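Short chain dehydrogenase (PDB 3H7A) acts as a short-chain dehydrogenase, an oxidoreductase that probably uses NAD(H) or NADP(H) as hydride carrier. Local coordinates at the interface of chains A and B. Sequence-based numbering; all coordinates share one arbitrary frame. Chains: chain A/B, short chain dehydrogenase.

The interface of chains A and B. Residues chain A 214-215, 241-243; chain B 231-234.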
# COMPACT_ATOMS: atom_id res chain seq x y z
N MET A 214 20.80 -9.03 -10.42
CA MET A 214 21.26 -9.02 -9.03
C MET A 214 22.13 -10.25 -8.67
O MET A 214 21.72 -11.38 -8.94
CB MET A 214 20.07 -8.96 -8.07
CG MET A 214 20.46 -8.59 -6.64
SD MET A 214 19.21 -8.83 -5.38
CE MET A 214 17.78 -8.03 -6.10
N PRO A 215 23.31 -10.03 -8.06
CA PRO A 215 24.09 -11.13 -7.52
C PRO A 215 23.36 -11.87 -6.39
O PRO A 215 22.74 -11.23 -5.53
CB PRO A 215 25.36 -10.46 -6.98
CG PRO A 215 25.44 -9.17 -7.69
CD PRO A 215 24.02 -8.75 -7.89
N ARG A 241 16.68 -4.25 -4.50
CA ARG A 241 16.90 -4.39 -5.94
C ARG A 241 18.28 -3.87 -6.35
O ARG A 241 18.90 -3.10 -5.58
CB ARG A 241 15.76 -3.79 -6.79
CG ARG A 241 15.27 -2.43 -6.42
CD ARG A 241 14.31 -1.89 -7.48
NE ARG A 241 14.92 -1.83 -8.81
CZ ARG A 241 14.54 -1.03 -9.80
NH1 ARG A 241 13.54 -0.17 -9.64
NH2 ARG A 241 15.18 -1.07 -10.97
N PRO A 242 18.81 -4.32 -7.52
CA PRO A 242 20.15 -3.86 -7.91
C PRO A 242 20.17 -2.51 -8.64
O PRO A 242 19.19 -2.13 -9.29
CB PRO A 242 20.65 -4.99 -8.81
CG PRO A 242 19.41 -5.54 -9.45
CD PRO A 242 18.26 -5.27 -8.51
N TYR A 243 21.29 -1.79 -8.51
CA TYR A 243 21.49 -0.51 -9.24
C TYR A 243 22.87 -0.41 -9.91
O TYR A 243 23.66 -1.35 -9.89
CB TYR A 243 21.23 0.69 -8.32
CG TYR A 243 19.82 0.72 -7.76
CD1 TYR A 243 19.56 0.26 -6.46
CD2 TYR A 243 18.75 1.18 -8.53
CE1 TYR A 243 18.27 0.27 -5.94
CE2 TYR A 243 17.44 1.19 -8.02
CZ TYR A 243 17.21 0.73 -6.72
OH TYR A 243 15.93 0.74 -6.20
N LYS B 231 25.45 -1.54 -3.37
CA LYS B 231 24.67 -1.08 -4.54
C LYS B 231 23.77 -2.14 -5.18
O LYS B 231 22.74 -1.81 -5.77
CB LYS B 231 25.64 -0.55 -5.60
CG LYS B 231 25.06 0.39 -6.66
CD LYS B 231 26.12 0.72 -7.73
CE LYS B 231 25.86 2.06 -8.45
NZ LYS B 231 24.46 2.27 -8.95
N SER B 232 24.17 -3.40 -5.09
CA SER B 232 23.43 -4.51 -5.70
C SER B 232 22.16 -4.88 -4.95
O SER B 232 21.34 -5.63 -5.46
CB SER B 232 24.34 -5.74 -5.88
OG SER B 232 25.15 -5.96 -4.73
N ALA B 233 22.00 -4.34 -3.74
CA ALA B 233 20.88 -4.69 -2.88
C ALA B 233 20.56 -3.54 -1.93
O ALA B 233 20.70 -3.66 -0.70
CB ALA B 233 21.19 -5.95 -2.10
N TRP B 234 20.12 -2.42 -2.50
CA TRP B 234 19.75 -1.26 -1.71
C TRP B 234 18.27 -1.28 -1.41
O TRP B 234 17.44 -1.58 -2.28
CB TRP B 234 20.05 0.05 -2.44
CG TRP B 234 21.46 0.55 -2.32
CD1 TRP B 234 22.42 0.12 -1.44
CD2 TRP B 234 22.04 1.62 -3.07
NE1 TRP B 234 23.57 0.84 -1.62
CE2 TRP B 234 23.37 1.77 -2.62
CE3 TRP B 234 21.57 2.46 -4.10
CZ2 TRP B 234 24.24 2.73 -3.15
CZ3 TRP B 234 22.44 3.41 -4.64
CH2 TRP B 234 23.76 3.53 -4.17
O HOH W 1 15.14 -0.59 -3.79
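A:Tyr243 and B:Lys231 meet through their backbones at a two-fold symmetric interface between copies of one protein. The last modelled residues of chain A pack on the 3-10 helix 231-233 and B:Trp234 of chain B. The tetrameric deposited assembly agrees with the oligomers common in this family, but the structure alone does not prove that this pairing is biological.

The backbone N of A:Tyr243 donates to B:Lys231 O at 3.1 Å. The bond is bent, with 138° at the hydrogen. The donor is tilted 31° from the carbonyl plane. A:Arg241 and B:Trp234 form an antiparallel beta bridge. Its bond, from B:Trp234 N to A:Arg241 O, is weak at 3.4 Å.

The side chains of A:Tyr243 and B:Trp234 cross obliquely, with A:Tyr243 CD1 3.8 Å from B:Trp234 CE3. A:Tyr243 CE2 lies over the centre of the A:Arg241 guanidinium. B:Lys231 CA covers one face of the indole, toward its rim. B:Ser232 CB packs against A:Pro215 CD at 3.6 Å.

The B:Ser232 carbonyl O faces carbons of A:Met214 and A:Pro242, 3.3 Å from A:Met214 CG. B:Lys231 CG and CD lie along the A:Tyr243 carbonyl. A bend at chi4 (-49°) leaves NZ 3.3 Å from A:Tyr243 C.

One water extends the polar link. It sits in the plane of the A:Tyr243 ring, at its edge, 2.9 Å from the phenol OH. The same water lies 2.9 Å from the backbone O of B:Trp234.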